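Local coordinates for uncharacterized protein (Cricetid herpesvirus 2, PDB 4ZKQ) that binds chemokines and probably acts as a decoy receptor that diverts these host signals from their cellular receptors, at residues 208-213 with 237-242; 41-46 with 124-129; 297-302 with 383-388. All blocks are in the same frame, centred on the assembly; numbering follows the deposited sequence.

Contact 1: residues 208-213 with 237-242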
ATOM      1  N   CYS A 208      -8.337  -2.476  21.317  1.00 25.16           N
ATOM      2  CA  CYS A 208      -7.061  -2.236  20.652  1.00 32.44           C
ATOM      3  C   CYS A 208      -6.466  -3.520  20.086  1.00 34.81           C
ATOM      4  O   CYS A 208      -6.443  -4.562  20.747  1.00 28.82           O
ATOM      5  CB  CYS A 208      -6.076  -1.577  21.615  1.00 29.45           C
ATOM      6  SG  CYS A 208      -6.590   0.074  22.142  1.00 31.93           S
ATOM      7  N   ILE A 209      -5.994  -3.419  18.848  1.00 26.17           N
ATOM      8  CA  ILE A 209      -5.442  -4.549  18.107  1.00 23.36           C
ATOM      9  C   ILE A 209      -4.086  -4.178  17.550  1.00 28.80           C
ATOM     10  O   ILE A 209      -3.927  -3.107  16.956  1.00 24.73           O
ATOM     11  CB  ILE A 209      -6.338  -4.968  16.925  1.00 31.31           C
ATOM     12  CG1 ILE A 209      -7.766  -5.251  17.385  1.00 33.35           C
ATOM     13  CG2 ILE A 209      -5.764  -6.195  16.206  1.00 29.39           C
ATOM     14  CD1 ILE A 209      -8.784  -4.609  16.480  1.00 41.02           C
ATOM     15  N   ALA A 210      -3.116  -5.069  17.736  1.00 23.47           N
ATOM     16  CA  ALA A 210      -1.819  -4.944  17.098  1.00 20.60           C
ATOM     17  C   ALA A 210      -1.778  -5.893  15.907  1.00 24.30           C
ATOM     18  O   ALA A 210      -2.060  -7.082  16.049  1.00 22.69           O
ATOM     19  CB  ALA A 210      -0.698  -5.252  18.075  1.00 30.16           C
ATOM     20  N   THR A 211      -1.465  -5.353  14.731  1.00 26.12           N
ATOM     21  CA  THR A 211      -1.312  -6.155  13.522  1.00 24.83           C
ATOM     22  C   THR A 211       0.126  -6.036  13.058  1.00 20.55           C
ATOM     23  O   THR A 211       0.592  -4.941  12.757  1.00 23.25           O
ATOM     24  CB  THR A 211      -2.264  -5.699  12.396  1.00 25.00           C
ATOM     25  OG1 THR A 211      -3.620  -5.882  12.813  1.00 22.18           O
ATOM     26  CG2 THR A 211      -2.027  -6.507  11.111  1.00 17.20           C
ATOM     27  N   THR A 212       0.839  -7.157  13.028  1.00 19.50           N
ATOM     28  CA  THR A 212       2.219  -7.165  12.564  1.00 21.90           C
ATOM     29  C   THR A 212       2.264  -7.696  11.135  1.00 18.25           C
ATOM     30  O   THR A 212       1.796  -8.799  10.857  1.00 17.36           O
ATOM     31  CB  THR A 212       3.119  -8.007  13.491  1.00 21.01           C
ATOM     32  OG1 THR A 212       2.985  -7.525  14.833  1.00 20.83           O
ATOM     33  CG2 THR A 212       4.586  -7.916  13.072  1.00 18.80           C
ATOM     34  N   LEU A 213       2.802  -6.878  10.238  1.00 19.35           N
ATOM     35  CA  LEU A 213       2.980  -7.241   8.840  1.00 17.40           C
ATOM     36  C   LEU A 213       4.446  -7.553   8.603  1.00 17.74           C
ATOM     37  O   LEU A 213       5.303  -6.711   8.850  1.00 20.48           O
ATOM     38  CB  LEU A 213       2.520  -6.102   7.924  1.00 18.48           C
ATOM     39  CG  LEU A 213       1.074  -5.631   8.101  1.00 21.35           C
ATOM     40  CD1 LEU A 213       0.815  -4.355   7.310  1.00 20.47           C
ATOM     41  CD2 LEU A 213       0.100  -6.719   7.690  1.00 17.26           C
ATOM     42  N   VAL A 237       4.225  -2.628  12.166  1.00 23.74           N
ATOM     43  CA  VAL A 237       3.243  -2.921  13.200  1.00 19.84           C
ATOM     44  C   VAL A 237       2.186  -1.835  13.225  1.00 26.71           C
ATOM     45  O   VAL A 237       2.493  -0.658  13.418  1.00 29.61           O
ATOM     46  CB  VAL A 237       3.886  -3.044  14.596  1.00 26.81           C
ATOM     47  CG1 VAL A 237       2.816  -3.266  15.656  1.00 32.70           C
ATOM     48  CG2 VAL A 237       4.888  -4.183  14.620  1.00 29.97           C
ATOM     49  N   LEU A 238       0.942  -2.241  13.012  1.00 29.47           N
ATOM     50  CA  LEU A 238      -0.193  -1.336  13.113  1.00 29.10           C
ATOM     51  C   LEU A 238      -0.781  -1.440  14.502  1.00 29.85           C
ATOM     52  O   LEU A 238      -0.981  -2.540  15.010  1.00 28.81           O
ATOM     53  CB  LEU A 238      -1.267  -1.677  12.087  1.00 25.29           C
ATOM     54  CG  LEU A 238      -0.812  -2.087  10.691  1.00 28.39           C
ATOM     55  CD1 LEU A 238      -2.020  -2.428   9.845  1.00 30.46           C
ATOM     56  CD2 LEU A 238      -0.007  -0.990  10.050  1.00 34.39           C
ATOM     57  N   LEU A 239      -1.063  -0.297  15.112  1.00 27.74           N
ATOM     58  CA  LEU A 239      -1.797  -0.273  16.362  1.00 21.36           C
ATOM     59  C   LEU A 239      -3.120   0.433  16.118  1.00 22.24           C
ATOM     60  O   LEU A 239      -3.150   1.619  15.798  1.00 23.37           O
ATOM     61  CB  LEU A 239      -0.989   0.420  17.457  1.00 33.63           C
ATOM     62  CG  LEU A 239      -1.569   0.292  18.869  1.00 40.22           C
ATOM     63  CD1 LEU A 239      -1.685  -1.166  19.303  1.00 35.32           C
ATOM     64  CD2 LEU A 239      -0.724   1.081  19.858  1.00 47.34           C
ATOM     65  N   THR A 240      -4.207  -0.319  16.251  1.00 20.55           N
ATOM     66  CA  THR A 240      -5.523   0.139  15.839  1.00 22.79           C
ATOM     67  C   THR A 240      -6.552   0.032  16.955  1.00 23.94           C
ATOM     68  O   THR A 240      -6.683  -1.020  17.575  1.00 24.56           O
ATOM     69  CB  THR A 240      -6.030  -0.675  14.638  1.00 21.93           C
ATOM     70  OG1 THR A 240      -5.013  -0.729  13.631  1.00 22.76           O
ATOM     71  CG2 THR A 240      -7.284  -0.042  14.065  1.00 24.88           C
ATOM     72  N   ALA A 241      -7.289   1.118  17.183  1.00 20.93           N
ATOM     73  CA  ALA A 241      -8.440   1.117  18.088  1.00 24.94           C
ATOM     74  C   ALA A 241      -9.749   0.970  17.317  1.00 22.37           C
ATOM     75  O   ALA A 241     -10.039   1.763  16.425  1.00 24.99           O
ATOM     76  CB  ALA A 241      -8.466   2.398  18.912  1.00 24.10           C
ATOM     77  N   LEU A 242     -10.526  -0.053  17.657  1.00 21.55           N
ATOM     78  CA  LEU A 242     -11.881  -0.213  17.141  1.00 19.05           C
ATOM     79  C   LEU A 242     -12.893   0.212  18.196  1.00 28.73           C
ATOM     80  O   LEU A 242     -12.650   0.042  19.386  1.00 24.99           O
ATOM     81  CB  LEU A 242     -12.152  -1.660  16.744  1.00 22.75           C
ATOM     82  CG  LEU A 242     -11.223  -2.269  15.691  1.00 23.74           C
ATOM     83  CD1 LEU A 242     -11.726  -3.647  15.319  1.00 31.07           C
ATOM     84  CD2 LEU A 242     -11.134  -1.381  14.472  1.00 27.50           C
TER
HETATM   85  O   HOH W   1      -4.240  -3.404  13.894  1.00 18.82           O

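Contact 2: residues 41-46 with 124-129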
ATOM      1  N   LYS A  41     -17.802  -6.137 -12.290  1.00 20.67           N
ATOM      2  CA  LYS A  41     -18.375  -7.073 -13.258  1.00 26.27           C
ATOM      3  C   LYS A  41     -17.329  -8.064 -13.764  1.00 33.43           C
ATOM      4  O   LYS A  41     -17.550  -8.759 -14.756  1.00 28.83           O
ATOM      5  CB  LYS A  41     -18.985  -6.303 -14.433  1.00 33.09           C
ATOM      6  CG  LYS A  41     -17.986  -5.411 -15.163  1.00 51.40           C
ATOM      7  CD  LYS A  41     -18.657  -4.533 -16.213  1.00 60.12           C
ATOM      8  CE  LYS A  41     -17.685  -3.515 -16.790  1.00 48.09           C
ATOM      9  NZ  LYS A  41     -18.166  -2.930 -18.071  1.00 84.56           N
ATOM     10  N   LEU A  42     -16.192  -8.118 -13.075  1.00 24.88           N
ATOM     11  CA  LEU A  42     -15.088  -9.000 -13.447  1.00 26.39           C
ATOM     12  C   LEU A  42     -14.687  -9.872 -12.268  1.00 22.51           C
ATOM     13  O   LEU A  42     -14.804  -9.450 -11.117  1.00 24.89           O
ATOM     14  CB  LEU A  42     -13.873  -8.189 -13.906  1.00 22.31           C
ATOM     15  CG  LEU A  42     -13.985  -7.364 -15.186  1.00 30.84           C
ATOM     16  CD1 LEU A  42     -12.711  -6.551 -15.380  1.00 31.57           C
ATOM     17  CD2 LEU A  42     -14.241  -8.258 -16.389  1.00 40.27           C
ATOM     18  N   PRO A  43     -14.207 -11.095 -12.541  1.00 23.21           N
ATOM     19  CA  PRO A  43     -13.657 -11.866 -11.424  1.00 23.31           C
ATOM     20  C   PRO A  43     -12.384 -11.220 -10.882  1.00 16.43           C
ATOM     21  O   PRO A  43     -11.754 -10.430 -11.584  1.00 16.01           O
ATOM     22  CB  PRO A  43     -13.362 -13.237 -12.046  1.00 31.90           C
ATOM     23  CG  PRO A  43     -13.225 -12.981 -13.496  1.00 32.63           C
ATOM     24  CD  PRO A  43     -14.146 -11.837 -13.812  1.00 28.15           C
ATOM     25  N   VAL A  44     -12.023 -11.570  -9.656  1.00 18.06           N
ATOM     26  CA  VAL A  44     -10.843 -11.024  -8.989  1.00 18.25           C
ATOM     27  C   VAL A  44      -9.577 -11.111  -9.844  1.00 21.29           C
ATOM     28  O   VAL A  44      -8.816 -10.149  -9.938  1.00 14.65           O
ATOM     29  CB  VAL A  44     -10.600 -11.759  -7.651  1.00 18.09           C
ATOM     30  CG1 VAL A  44      -9.226 -11.453  -7.077  1.00 15.79           C
ATOM     31  CG2 VAL A  44     -11.686 -11.403  -6.647  1.00 18.97           C
ATOM     32  N   GLU A  45      -9.344 -12.264 -10.464  1.00 15.85           N
ATOM     33  CA  GLU A  45      -8.089 -12.481 -11.167  1.00 19.71           C
ATOM     34  C   GLU A  45      -8.003 -11.597 -12.410  1.00 15.20           C
ATOM     35  O   GLU A  45      -6.913 -11.180 -12.805  1.00 17.02           O
ATOM     36  CB  GLU A  45      -7.923 -13.964 -11.539  1.00 20.12           C
ATOM     37  CG  GLU A  45      -9.020 -14.515 -12.437  1.00 36.04           C
ATOM     38  CD  GLU A  45      -9.003 -16.035 -12.525  1.00 49.93           C
ATOM     39  OE1 GLU A  45      -8.257 -16.673 -11.753  1.00 59.02           O
ATOM     40  OE2 GLU A  45      -9.738 -16.588 -13.368  1.00 51.99           O
ATOM     41  N   ASP A  46      -9.150 -11.294 -13.012  1.00 14.33           N
ATOM     42  CA  ASP A  46      -9.186 -10.412 -14.169  1.00 14.80           C
ATOM     43  C   ASP A  46      -8.972  -8.967 -13.747  1.00 16.04           C
ATOM     44  O   ASP A  46      -8.318  -8.207 -14.453  1.00 12.39           O
ATOM     45  CB  ASP A  46     -10.511 -10.528 -14.925  1.00 20.51           C
ATOM     46  CG  ASP A  46     -10.611 -11.800 -15.758  1.00 29.17           C
ATOM     47  OD1 ASP A  46      -9.626 -12.566 -15.831  1.00 28.33           O
ATOM     48  OD2 ASP A  46     -11.682 -12.022 -16.355  1.00 37.43           O
ATOM     49  N   VAL A 124     -20.632 -12.540 -10.850  1.00 25.68           N
ATOM     50  CA  VAL A 124     -19.880 -12.450 -12.098  1.00 29.88           C
ATOM     51  C   VAL A 124     -19.548 -13.852 -12.596  1.00 27.21           C
ATOM     52  O   VAL A 124     -19.536 -14.805 -11.818  1.00 26.18           O
ATOM     53  CB  VAL A 124     -18.568 -11.645 -11.934  1.00 30.87           C
ATOM     54  CG1 VAL A 124     -18.859 -10.201 -11.527  1.00 26.69           C
ATOM     55  CG2 VAL A 124     -17.650 -12.315 -10.924  1.00 30.21           C
ATOM     56  N   GLN A 125     -19.282 -13.961 -13.893  1.00 34.73           N
ATOM     57  CA  GLN A 125     -18.849 -15.218 -14.493  1.00 44.44           C
ATOM     58  C   GLN A 125     -17.341 -15.231 -14.665  1.00 39.93           C
ATOM     59  O   GLN A 125     -16.778 -14.316 -15.261  1.00 44.01           O
ATOM     60  CB  GLN A 125     -19.518 -15.432 -15.849  1.00 46.87           C
ATOM     61  CG  GLN A 125     -19.087 -16.723 -16.528  1.00 67.78           C
ATOM     62  CD  GLN A 125     -20.034 -17.157 -17.625  1.00 69.97           C
ATOM     63  OE1 GLN A 125     -20.437 -16.356 -18.470  1.00 67.12           O
ATOM     64  NE2 GLN A 125     -20.409 -18.432 -17.610  1.00 61.06           N
ATOM     65  N   GLN A 126     -16.694 -16.273 -14.153  1.00 43.48           N
ATOM     66  CA  GLN A 126     -15.244 -16.400 -14.257  1.00 54.49           C
ATOM     67  C   GLN A 126     -14.882 -17.070 -15.586  1.00 53.53           C
ATOM     68  O   GLN A 126     -15.083 -18.271 -15.738  1.00 62.62           O
ATOM     69  CB  GLN A 126     -14.688 -17.204 -13.076  1.00 47.95           C
ATOM     70  CG  GLN A 126     -13.175 -17.156 -12.964  1.00 51.12           C
ATOM     71  CD  GLN A 126     -12.662 -17.788 -11.685  1.00 63.14           C
ATOM     72  OE1 GLN A 126     -11.950 -17.154 -10.907  1.00 65.93           O
ATOM     73  NE2 GLN A 126     -13.018 -19.045 -11.464  1.00 60.04           N
ATOM     74  N   PRO A 127     -14.351 -16.296 -16.556  1.00 58.78           N
ATOM     75  CA  PRO A 127     -14.134 -16.861 -17.896  1.00 64.30           C
ATOM     76  C   PRO A 127     -13.174 -18.051 -17.929  1.00 73.38           C
ATOM     77  O   PRO A 127     -13.245 -18.854 -18.860  1.00 72.90           O
ATOM     78  CB  PRO A 127     -13.542 -15.683 -18.684  1.00 63.39           C
ATOM     79  CG  PRO A 127     -13.911 -14.468 -17.917  1.00 58.15           C
ATOM     80  CD  PRO A 127     -13.902 -14.894 -16.487  1.00 55.03           C
ATOM     81  N   SER A 128     -12.293 -18.157 -16.937  1.00 74.63           N
ATOM     82  CA  SER A 128     -11.300 -19.229 -16.915  1.00 80.23           C
ATOM     83  C   SER A 128     -11.973 -20.598 -16.859  1.00 70.04           C
ATOM     84  O   SER A 128     -11.803 -21.414 -17.765  1.00 80.70           O
ATOM     85  CB  SER A 128     -10.345 -19.060 -15.728  1.00 76.42           C
ATOM     86  OG  SER A 128     -11.005 -19.287 -14.494  1.00 81.54           O
ATOM     87  N   ASP A 129     -12.740 -20.839 -15.800  1.00 72.79           N
ATOM     88  CA  ASP A 129     -13.443 -22.110 -15.622  1.00 69.22           C
ATOM     89  C   ASP A 129     -14.950 -21.979 -15.861  1.00 76.01           C
ATOM     90  O   ASP A 129     -15.693 -22.949 -15.717  1.00 72.52           O
ATOM     91  CB  ASP A 129     -13.180 -22.670 -14.219  1.00 73.33           C
ATOM     92  CG  ASP A 129     -13.425 -21.650 -13.119  1.00 84.25           C
ATOM     93  OD1 ASP A 129     -14.186 -20.685 -13.347  1.00 88.57           O
ATOM     94  OD2 ASP A 129     -12.854 -21.812 -12.018  1.00 66.35           O
TER
HETATM   95  O   HOH W   2     -10.597 -14.829  -9.816  1.00 27.25           O

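Contact 3: residues 297-302 with 383-388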
ATOM      1  N   THR A 297      23.057   0.387  -9.189  1.00 30.24           N
ATOM      2  CA  THR A 297      22.231  -0.604  -8.508  1.00 32.90           C
ATOM      3  C   THR A 297      22.298  -1.946  -9.227  1.00 31.07           C
ATOM      4  O   THR A 297      22.406  -1.990 -10.452  1.00 31.19           O
ATOM      5  CB  THR A 297      20.756  -0.146  -8.415  1.00 31.38           C
ATOM      6  OG1 THR A 297      19.963  -1.188  -7.835  1.00 32.80           O
ATOM      7  CG2 THR A 297      20.207   0.198  -9.790  1.00 28.88           C
ATOM      8  N   ASP A 298      22.245  -3.030  -8.457  1.00 25.89           N
ATOM      9  CA  ASP A 298      22.180  -4.377  -9.016  1.00 42.08           C
ATOM     10  C   ASP A 298      20.740  -4.876  -9.031  1.00 33.60           C
ATOM     11  O   ASP A 298      20.493  -6.060  -9.223  1.00 30.61           O
ATOM     12  CB  ASP A 298      23.056  -5.341  -8.211  1.00 41.22           C
ATOM     13  CG  ASP A 298      22.599  -5.480  -6.769  1.00 49.67           C
ATOM     14  OD1 ASP A 298      21.927  -4.556  -6.263  1.00 51.00           O
ATOM     15  OD2 ASP A 298      22.911  -6.512  -6.142  1.00 67.37           O
ATOM     16  N   LEU A 299      19.795  -3.965  -8.828  1.00 28.04           N
ATOM     17  CA  LEU A 299      18.399  -4.339  -8.676  1.00 31.13           C
ATOM     18  C   LEU A 299      17.872  -5.101  -9.887  1.00 24.94           C
ATOM     19  O   LEU A 299      17.134  -6.072  -9.738  1.00 26.89           O
ATOM     20  CB  LEU A 299      17.540  -3.094  -8.432  1.00 23.71           C
ATOM     21  CG  LEU A 299      16.039  -3.353  -8.303  1.00 29.57           C
ATOM     22  CD1 LEU A 299      15.750  -4.143  -7.035  1.00 26.57           C
ATOM     23  CD2 LEU A 299      15.267  -2.045  -8.327  1.00 26.61           C
ATOM     24  N   PHE A 300      18.246  -4.667 -11.085  1.00 26.62           N
ATOM     25  CA  PHE A 300      17.679  -5.256 -12.290  1.00 32.01           C
ATOM     26  C   PHE A 300      18.219  -6.659 -12.553  1.00 39.03           C
ATOM     27  O   PHE A 300      17.702  -7.367 -13.416  1.00 38.39           O
ATOM     28  CB  PHE A 300      17.929  -4.343 -13.489  1.00 31.49           C
ATOM     29  CG  PHE A 300      17.149  -3.066 -13.432  1.00 28.42           C
ATOM     30  CD1 PHE A 300      15.868  -3.000 -13.944  1.00 26.66           C
ATOM     31  CD2 PHE A 300      17.685  -1.940 -12.838  1.00 31.70           C
ATOM     32  CE1 PHE A 300      15.142  -1.830 -13.876  1.00 22.98           C
ATOM     33  CE2 PHE A 300      16.963  -0.764 -12.772  1.00 32.72           C
ATOM     34  CZ  PHE A 300      15.689  -0.712 -13.291  1.00 24.00           C
ATOM     35  N   GLN A 301      19.233  -7.067 -11.791  1.00 40.82           N
ATOM     36  CA  GLN A 301      19.784  -8.419 -11.887  1.00 45.07           C
ATOM     37  C   GLN A 301      19.072  -9.387 -10.941  1.00 41.93           C
ATOM     38  O   GLN A 301      19.272 -10.600 -11.015  1.00 55.86           O
ATOM     39  CB  GLN A 301      21.285  -8.405 -11.583  1.00 52.90           C
ATOM     40  CG  GLN A 301      22.065  -7.373 -12.384  1.00 48.56           C
ATOM     41  CD  GLN A 301      21.786  -7.453 -13.873  1.00 74.60           C
ATOM     42  OE1 GLN A 301      21.600  -6.432 -14.535  1.00 78.43           O
ATOM     43  NE2 GLN A 301      21.757  -8.670 -14.407  1.00 85.24           N
ATOM     44  N   THR A 302      18.233  -8.840 -10.065  1.00 39.00           N
ATOM     45  CA  THR A 302      17.448  -9.622  -9.111  1.00 40.77           C
ATOM     46  C   THR A 302      16.046  -9.927  -9.606  1.00 42.68           C
ATOM     47  O   THR A 302      15.311 -10.708  -8.999  1.00 43.45           O
ATOM     48  CB  THR A 302      17.294  -8.869  -7.778  1.00 55.11           C
ATOM     49  OG1 THR A 302      16.190  -7.945  -7.866  1.00 27.37           O
ATOM     50  CG2 THR A 302      18.571  -8.125  -7.440  1.00 26.31           C
ATOM     51  N   MET A 383      12.456   1.677  -5.843  1.00 13.01           N
ATOM     52  CA  MET A 383      12.532   0.755  -6.963  1.00 14.28           C
ATOM     53  C   MET A 383      12.552  -0.648  -6.377  1.00 16.44           C
ATOM     54  O   MET A 383      13.317  -0.927  -5.455  1.00 15.44           O
ATOM     55  CB  MET A 383      13.773   1.030  -7.813  1.00 18.50           C
ATOM     56  CG  MET A 383      13.797   2.428  -8.428  1.00 20.49           C
ATOM     57  SD  MET A 383      15.208   2.729  -9.512  1.00 22.98           S
ATOM     58  CE  MET A 383      14.860   1.603 -10.863  1.00 25.84           C
ATOM     59  N   GLU A 384      11.690  -1.521  -6.885  1.00 14.36           N
ATOM     60  CA  GLU A 384      11.517  -2.838  -6.287  1.00 13.29           C
ATOM     61  C   GLU A 384      11.216  -3.915  -7.317  1.00 13.20           C
ATOM     62  O   GLU A 384      10.512  -3.685  -8.302  1.00 12.53           O
ATOM     63  CB  GLU A 384      10.389  -2.809  -5.251  1.00 15.94           C
ATOM     64  CG  GLU A 384       9.060  -2.331  -5.809  1.00 12.11           C
ATOM     65  CD  GLU A 384       8.016  -2.081  -4.738  1.00 15.38           C
ATOM     66  OE1 GLU A 384       7.928  -2.885  -3.792  1.00 13.79           O
ATOM     67  OE2 GLU A 384       7.274  -1.080  -4.848  1.00 20.32           O
ATOM     68  N   SER A 385      11.767  -5.093  -7.058  1.00 14.26           N
ATOM     69  CA  SER A 385      11.384  -6.315  -7.734  1.00 13.76           C
ATOM     70  C   SER A 385      10.519  -7.110  -6.778  1.00 14.71           C
ATOM     71  O   SER A 385      10.034  -6.573  -5.787  1.00 12.96           O
ATOM     72  CB  SER A 385      12.616  -7.117  -8.139  1.00 14.56           C
ATOM     73  OG  SER A 385      13.356  -7.477  -6.989  1.00 12.79           O
ATOM     74  N   GLY A 386      10.342  -8.391  -7.064  1.00 13.36           N
ATOM     75  CA  GLY A 386       9.618  -9.270  -6.167  1.00 12.18           C
ATOM     76  C   GLY A 386      10.381  -9.596  -4.898  1.00 17.69           C
ATOM     77  O   GLY A 386       9.774  -9.924  -3.877  1.00 17.67           O
ATOM     78  N   THR A 387      11.710  -9.495  -4.953  1.00 14.19           N
ATOM     79  CA  THR A 387      12.568  -9.969  -3.870  1.00 16.60           C
ATOM     80  C   THR A 387      13.497  -8.900  -3.277  1.00 14.43           C
ATOM     81  O   THR A 387      14.110  -9.130  -2.232  1.00 16.38           O
ATOM     82  CB  THR A 387      13.441 -11.134  -4.353  1.00 19.98           C
ATOM     83  OG1 THR A 387      14.209 -10.710  -5.484  1.00 17.90           O
ATOM     84  CG2 THR A 387      12.577 -12.321  -4.745  1.00 21.11           C
ATOM     85  N   TYR A 388      13.585  -7.747  -3.938  1.00 14.71           N
ATOM     86  CA  TYR A 388      14.427  -6.624  -3.491  1.00 15.79           C
ATOM     87  C   TYR A 388      13.699  -5.296  -3.611  1.00 16.24           C
ATOM     88  O   TYR A 388      12.945  -5.080  -4.561  1.00 15.69           O
ATOM     89  CB  TYR A 388      15.712  -6.523  -4.312  1.00 21.53           C
ATOM     90  CG  TYR A 388      16.765  -7.560  -4.038  1.00 27.46           C
ATOM     91  CD1 TYR A 388      16.644  -8.846  -4.537  1.00 36.33           C
ATOM     92  CD2 TYR A 388      17.909  -7.239  -3.318  1.00 36.33           C
ATOM     93  CE1 TYR A 388      17.619  -9.795  -4.310  1.00 41.20           C
ATOM     94  CE2 TYR A 388      18.891  -8.177  -3.085  1.00 42.81           C
ATOM     95  CZ  TYR A 388      18.741  -9.455  -3.582  1.00 47.07           C
ATOM     96  OH  TYR A 388      19.716 -10.393  -3.351  1.00 52.19           O
TER
HETATM   97  O   HOH W   3      12.109 -10.569  -8.099  1.00 34.02           O

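Contact 1: residues 208-213 with 237-242
Cys208 pairs with Ala241 at one end of an antiparallel beta ladder between strands 206-223 and 233-244. SG of Cys208 stands 4.4 Å from CB of Ala241 and continues into the disulfide with Cys197, just beyond the neighbouring strand 190-195. CA of Cys208 also points its hydrogen at Thr240 O, 3.3 Å away, in a CA-H...O contact. Ile209 forms a hydrogen-bonded pair with Thr240, each amide donating to the other's carbonyl. On the face shared with Thr240, CD1 of Ile209 meets CD1 of Leu242 at 3.3 Å, tighter than usual van der Waals contact, the two side chains crossing obliquely; the nearly eclipsed chi2 of Ile209 (134°) places CD1 there. Ala210, on the opposite face, offers only a small CB, 4.4 Å from CD1 of Leu239. Thr211 makes the next hydrogen-bonded pair, with Leu238; chi1 of -63° sets Thr211 OG1 beside its own N, where it meets a water 2.8 Å away. The same water lies 2.8 Å from Thr240 OG1 and donates to Ile209 O, and thereby links three polar atoms across the buried strand pair. Thr212 passes Val237 obliquely, with OG1 3.9 Å from Val237 CG2. Finally Leu213 turns its end toward the neighbouring strand, where its CD1 lies 4.3 Å from CD1 of Leu238.

Contact 2: residues 41-46 with 124-129
The carboxylate of Glu45 and the side-chain amide of Gln126 are nearly parallel, their planes 24° apart, although the two side chains cross at about a right angle. They meet where the N-terminus of helix 44-51 packs against the turn that leads out of strand 117-125, an outermost strand of the seven-stranded mixed sheet, toward strand 132-143. The carboxylate lies to one face of the amide, displaced toward its OE1 and CG. OE2 of Glu45 comes within 3.4 Å of OE1 of Gln126, a meeting of two acceptors rather than a bond. At the other end of the amide, NE2 donates close to the amide plane to OD1 of Asp129, 2.8 Å away, which it meets on the syn side; this oxygen also takes the backbone N of Lys131, though Asp129 is poorly ordered. Pro43 occupies the N-cap position, and Glu45 belongs to the first turn. A water accepts from Glu45 N and donates to Gln126 OE1, at 2.9 Å from Glu45 N, joining the start of the helix to the turn. Ser128 OG, poorly ordered, lies 3.2 Å from Glu45 OE2, its proton not settled. Apolar contact is made by the two proline rings, which meet tip to tip with CG of Pro43 3.6 Å from CD of Pro127. Asp46 reaches toward the same ring from the helix, its OD2 3.6 Å from Pro127 CD. Earlier, in strand 117-125, Val124 faces the peptide before the helix: chi1 of -62° sets CG1 beside its own backbone N, and CG1 rests 3.5 Å from C of Lys41, while CG2 lies 4.0 Å from N of Pro43.

Contact 3: residues 297-302 with 383-388
Thr302 and Ser385 are joined by the hydrogen bond that crosses between the two segments: Ser385 OG donates to Thr302 OG1 over 3.0 Å. The threonine hydroxyl in turn donates to Leu299 O, 2.8 Å from Thr302 OG1, approaching in the carbonyl plane on a lone pair. The same carbonyl oxygen also takes the amide of Thr302, so two bonds grip it. Ser385 OG accepts from Tyr388 N at 3.1 Å, an ST motif, and weakly from Thr387 N, tying it into its own turn. A chain of hydrogen bonds thus runs from the Tyr388 amide through both hydroxyls to Leu299 O, in which each bond may strengthen the next.

In a CH-pi contact, Thr302 CG2 sits over one face of the Tyr388 ring, 3.7 Å from its centroid and 19° off the normal, while CB of Thr302 nears the rim at CD1. Thr302 has OG1 between the backbone N and carbonyl carbon (chi1 84°), which leaves CG2 beside the N.

In the apolar packing, the methyls of Leu299 divide between two partners: CD2 is pressed to 3.5 Å from CB of Met383, and CD1 lies 3.6 Å from CB of Tyr388. The bend at chi3 of Met383 brings CE to 3.5 Å from CZ of Phe300.

Loop 297-302 follows strand 290-296, and the partner segment spans the turn and adjoining strand ends of the beta hairpin formed by strands 378-384 and 388-395. Leu299 and Phe300 also pack on Val308 of strand 308-315, and the Phe300 ring stacks with Tyr354 of strand 350-355.

How the contacts relate
The three contacts are separate joints of one beta-rich chain, met in the order contact 2, contact 1, contact 3. Their centres lie 30 to 33 Å apart. Contacts 1 and 3 come nearest, with closest atoms about 13 Å apart, and both reach the same branched sheet: strand 206-223, which carries residues 208-213, also runs parallel to strand 388-395, which begins at the end of 383-388. Contact 2 belongs instead to the seven-stranded sheet, and its nearest atoms are about 18 Å from either of the others. The side chain of Leu242 in contact 1 is about 10 Å from a bound N-acetylglucosamine, too far to touch it.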